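Local structure of HTH-type dhaKLM operon transcriptional activator DhaS (Lactococcus lactis, 2IU5) at residues Arg47-Phe50 with Tyr51-Phe54; Val36-Ile39 with Met40-Ala43. The protein activates transcription of the dhaKLM operon in complex with DhaQ in response to dihydroxyacetone, and binds an inverted repeat partially overlapping the -35 promoter sequence. The protein carries 1 engineered substitution. All coordinates share one frame; numbering follows the deposited sequence.

Contact 1 (Arg47-Phe50 with Tyr51-Phe54); sequences RQTF and YNYF
Phe-50 O takes two backbone N-H groups at once, from Tyr-53 N at 3.0 Å and Phe-54 N at 2.9 Å, at the end of a helical turn in the predicted helix-turn-helix of this TetR-family DNA-binding domain, where the recognition helix is expected. The Phe-54 bond lies in the carbonyl plane, whereas Tyr-53 N sits above it. Tyr-51 N bonds to Gln-48 O and Asn-52 N to Thr-49 O, each across three residues, as in a 3-10 turn.

Arg-47 NE is hydrogen-bonded to Ser-37 OG of helix 36-43. Arg-47 CG stands anti to the backbone N (chi1 -177°) and the chain runs straight to NE, which carries the guanidinium obliquely across the Tyr-51 ring; Tyr-51 CE2 lies over one face of the group, 3.8 Å from NH1, the two planes 47° apart.

Phe-50, Tyr-51 and Phe-54 form an aromatic cluster. Phe-50 suits the buried inner side; its T-shaped pair with Tyr-51 has planes 70° apart, Phe-50 CD2 pointing at the centre of the tyrosine face. Tyrosine fits this half-exposed place: its ring packs while its hydroxyl end lies near the guanidinium, though Arg-47 NH2, 3.4 Å from Tyr-51 OH, is too badly angled for a hydrogen bond. Thr-49 lies beside Tyr-53, its methyl CG2 3.9 Å from Tyr-53 CE2. Ile-18 of helix 13-28 packs on Phe-50, and Trp-63 meets Phe-54 edge-to-face. The two phenylalanine rings meet in neither a stack nor an edge-to-face pair, Phe-54 CB resting 3.6 Å from both CE2 and CZ of Phe-50.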
loop_
_atom_site.group_PDB
_atom_site.type_symbol
_atom_site.label_atom_id
_atom_site.label_comp_id
_atom_site.label_asym_id
_atom_site.label_seq_id
_atom_site.Cartn_x
_atom_site.Cartn_y
_atom_site.Cartn_z
ATOM N N ARG A 47 26.130 32.400 -0.618
ATOM C CA ARG A 47 25.974 31.173 -1.386
ATOM C C ARG A 47 26.949 30.077 -0.995
ATOM O O ARG A 47 26.556 28.914 -0.841
ATOM C CB ARG A 47 26.123 31.455 -2.877
ATOM C CG ARG A 47 25.899 30.260 -3.766
ATOM C CD ARG A 47 26.061 30.687 -5.215
ATOM N NE ARG A 47 25.823 29.565 -6.102
ATOM C CZ ARG A 47 26.728 28.651 -6.434
ATOM N NH1 ARG A 47 27.965 28.714 -5.950
ATOM N NH2 ARG A 47 26.381 27.664 -7.266
ATOM N N GLN A 48 28.221 30.435 -0.838
ATOM C CA GLN A 48 29.246 29.426 -0.613
ATOM C C GLN A 48 28.977 28.600 0.655
ATOM O O GLN A 48 29.415 27.453 0.778
ATOM C CB GLN A 48 30.615 30.095 -0.544
ATOM C CG GLN A 48 31.781 29.116 -0.540
ATOM C CD GLN A 48 31.796 28.218 -1.768
ATOM O OE1 GLN A 48 31.511 28.662 -2.884
ATOM N NE2 GLN A 48 32.132 26.941 -1.562
ATOM N N THR A 49 28.251 29.177 1.605
ATOM C CA THR A 49 27.957 28.504 2.870
ATOM C C THR A 49 27.184 27.204 2.630
ATOM O O THR A 49 27.306 26.258 3.408
ATOM C CB THR A 49 27.184 29.445 3.826
ATOM O OG1 THR A 49 28.011 30.574 4.136
ATOM C CG2 THR A 49 26.823 28.745 5.110
ATOM N N PHE A 50 26.398 27.148 1.565
ATOM C CA PHE A 50 25.618 25.940 1.252
ATOM C C PHE A 50 26.540 24.743 1.251
ATOM O O PHE A 50 26.171 23.664 1.719
ATOM C CB PHE A 50 24.983 26.114 -0.126
ATOM C CG PHE A 50 24.158 24.941 -0.624
ATOM C CD1 PHE A 50 22.790 24.890 -0.378
ATOM C CD2 PHE A 50 24.754 23.911 -1.350
ATOM C CE1 PHE A 50 22.016 23.826 -0.837
ATOM C CE2 PHE A 50 23.981 22.845 -1.812
ATOM C CZ PHE A 50 22.634 22.801 -1.561
ATOM N N TYR A 51 27.751 24.923 0.736
ATOM C CA TYR A 51 28.680 23.804 0.525
ATOM C C TYR A 51 29.413 23.325 1.771
ATOM O O TYR A 51 30.163 22.329 1.757
ATOM C CB TYR A 51 29.641 24.219 -0.604
ATOM C CG TYR A 51 28.814 24.396 -1.847
ATOM C CD1 TYR A 51 28.383 23.287 -2.574
ATOM C CD2 TYR A 51 28.457 25.660 -2.290
ATOM C CE1 TYR A 51 27.609 23.447 -3.722
ATOM C CE2 TYR A 51 27.685 25.825 -3.437
ATOM C CZ TYR A 51 27.273 24.711 -4.141
ATOM O OH TYR A 51 26.509 24.856 -5.280
ATOM N N ASN A 52 29.202 24.028 2.876
ATOM C CA ASN A 52 29.656 23.493 4.149
ATOM C C ASN A 52 28.757 22.333 4.539
ATOM O O ASN A 52 29.112 21.573 5.437
ATOM C CB ASN A 52 29.602 24.576 5.216
ATOM C CG ASN A 52 30.782 25.527 5.130
ATOM O OD1 ASN A 52 30.640 26.727 5.343
ATOM N ND2 ASN A 52 31.951 24.990 4.817
ATOM N N TYR A 53 27.611 22.197 3.872
ATOM C CA TYR A 53 26.570 21.273 4.323
ATOM C C TYR A 53 26.062 20.302 3.257
ATOM O O TYR A 53 25.779 19.149 3.567
ATOM C CB TYR A 53 25.388 22.039 4.904
ATOM C CG TYR A 53 25.794 22.981 6.010
ATOM C CD1 TYR A 53 26.138 22.495 7.266
ATOM C CD2 TYR A 53 25.839 24.354 5.796
ATOM C CE1 TYR A 53 26.514 23.367 8.284
ATOM C CE2 TYR A 53 26.215 25.231 6.807
ATOM C CZ TYR A 53 26.545 24.733 8.032
ATOM O OH TYR A 53 26.916 25.620 9.025
ATOM N N PHE A 54 25.942 20.754 2.012
ATOM C CA PHE A 54 25.346 19.930 0.962
ATOM C C PHE A 54 26.090 20.128 -0.333
ATOM O O PHE A 54 26.560 21.227 -0.587
ATOM C CB PHE A 54 23.901 20.332 0.721
ATOM C CG PHE A 54 23.065 20.310 1.966
ATOM C CD1 PHE A 54 22.700 19.098 2.536
ATOM C CD2 PHE A 54 22.653 21.493 2.554
ATOM C CE1 PHE A 54 21.928 19.075 3.691
ATOM C CE2 PHE A 54 21.878 21.470 3.710
ATOM C CZ PHE A 54 21.523 20.253 4.268
#

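Contact 2 (Val36-Ile39 with Met40-Ala43); sequences VSDI and MQTA
Met-40, Gln-41, Thr-42 and Ala-43 each give their backbone N-H to the carbonyl four residues earlier, on Val-36, Ser-37, Asp-38 and Ile-39, in regular alpha-helical bonds of 2.9 to 3.0 Å between N and O.

On the buried face, Val-36 and Met-40 lie side by side and point the same way, with Val-36 CG1 4.2 Å from Met-40 CG. A bend at chi2 (-58°) brings the methionine SD 4.3 Å from Ile-39 CG2, and a second at chi3 (-75°) then turns the terminal methyl CE. Branched Val-36 and Ile-39 offer compact, stiff surfaces here, while the flexible methionine can follow the shape of its neighbours. Ile-39 and Met-40 both touch Ile-18 of helix 13-28, and Ile-39 also reaches Leu-60 of helix 57-73.

Polar residues occupy the outer side. Gln-41 runs back along the turn, its CG 3.2 Å from Ser-37 O. A water bridges Asp-38 O and Thr-42 OG1, donating to the carbonyl and lying 2.8 Å from the hydroxyl, which gives that carbonyl a second partner beside Thr-42 N. Threonine suits this place because its hydroxyl can reach back toward the backbone.

An amphipathic helix of this kind, apolar toward the domain core and polar outside, is the first helix of the predicted helix-turn-helix of TetR-family regulators.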
loop_
_atom_site.group_PDB
_atom_site.type_symbol
_atom_site.label_atom_id
_atom_site.label_comp_id
_atom_site.label_asym_id
_atom_site.label_seq_id
_atom_site.Cartn_x
_atom_site.Cartn_y
_atom_site.Cartn_z
ATOM N N VAL A 36 21.023 26.306 -6.511
ATOM C CA VAL A 36 21.618 26.634 -5.223
ATOM C C VAL A 36 21.656 28.144 -4.989
ATOM O O VAL A 36 21.388 28.630 -3.890
ATOM C CB VAL A 36 23.007 26.022 -5.080
ATOM C CG1 VAL A 36 23.716 26.586 -3.852
ATOM C CG2 VAL A 36 22.882 24.507 -4.957
ATOM N N SER A 37 21.989 28.901 -6.029
ATOM C CA SER A 37 21.928 30.353 -5.905
ATOM C C SER A 37 20.543 30.811 -5.429
ATOM O O SER A 37 20.458 31.652 -4.533
ATOM C CB SER A 37 22.287 30.983 -7.240
ATOM O OG SER A 37 23.601 30.584 -7.603
ATOM N N ASP A 38 19.470 30.267 -6.020
ATOM C CA ASP A 38 18.107 30.659 -5.639
ATOM C C ASP A 38 17.848 30.324 -4.167
ATOM O O ASP A 38 17.305 31.144 -3.415
ATOM C CB ASP A 38 17.040 29.938 -6.479
ATOM C CG ASP A 38 17.038 30.334 -7.934
ATOM O OD1 ASP A 38 17.434 31.488 -8.241
ATOM O OD2 ASP A 38 16.630 29.490 -8.783
ATOM N N ILE A 39 18.239 29.119 -3.762
ATOM C CA ILE A 39 18.014 28.671 -2.381
ATOM C C ILE A 39 18.665 29.625 -1.401
ATOM O O ILE A 39 18.062 30.032 -0.404
ATOM C CB ILE A 39 18.545 27.248 -2.178
ATOM C CG1 ILE A 39 17.661 26.286 -2.967
ATOM C CG2 ILE A 39 18.487 26.835 -0.694
ATOM C CD1 ILE A 39 18.308 24.888 -3.141
ATOM N N MET A 40 19.910 29.986 -1.686
ATOM C CA MET A 40 20.672 30.809 -0.756
ATOM C C MET A 40 20.263 32.281 -0.766
ATOM O O MET A 40 20.309 32.944 0.268
ATOM C CB MET A 40 22.186 30.625 -0.957
ATOM C CG MET A 40 22.614 29.150 -0.765
ATOM S SD MET A 40 22.189 28.472 0.854
ATOM C CE MET A 40 23.428 29.260 1.874
ATOM N N GLN A 41 19.856 32.797 -1.919
ATOM C CA GLN A 41 19.168 34.089 -1.976
ATOM C C GLN A 41 17.942 34.110 -1.075
ATOM O O GLN A 41 17.730 35.047 -0.294
ATOM C CB GLN A 41 18.763 34.396 -3.412
ATOM C CG GLN A 41 19.967 34.811 -4.213
ATOM C CD GLN A 41 19.651 34.956 -5.681
ATOM O OE1 GLN A 41 18.522 34.706 -6.109
ATOM N NE2 GLN A 41 20.646 35.361 -6.458
ATOM N N THR A 42 17.115 33.067 -1.165
ATOM C CA THR A 42 15.894 33.016 -0.380
ATOM C C THR A 42 16.225 32.865 1.116
ATOM O O THR A 42 15.554 33.446 1.977
ATOM C CB THR A 42 15.004 31.865 -0.879
ATOM O OG1 THR A 42 14.582 32.173 -2.209
ATOM C CG2 THR A 42 13.750 31.704 -0.044
ATOM N N ALA A 43 17.261 32.090 1.419
ATOM C CA ALA A 43 17.691 31.879 2.797
ATOM C C ALA A 43 18.376 33.098 3.411
ATOM O O ALA A 43 18.518 33.186 4.643
ATOM C CB ALA A 43 18.625 30.676 2.880
HETATM O O HOH W 1 15.356 33.002 -4.761
#

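Contact 2 comes first along the chain, on helix 36-43, and contact 1 follows in the loop before helix 57-73; their centres are about 11 Å apart. Together they span most of the predicted helix-turn-helix, and both lie on the same side of the chain's centre. They touch directly: besides the Arg-47 to Ser-37 bond, Val-36 CG1 packs 3.6 Å from both Phe-50 CG and Tyr-51 OH, and Met-40 CE comes 3.7 Å from Phe-50 N. Helix 13-28 contributes Ile-18 to both. The two halves of the motif therefore share one apolar core, consistent with a compact unit for presenting the DNA-binding surface.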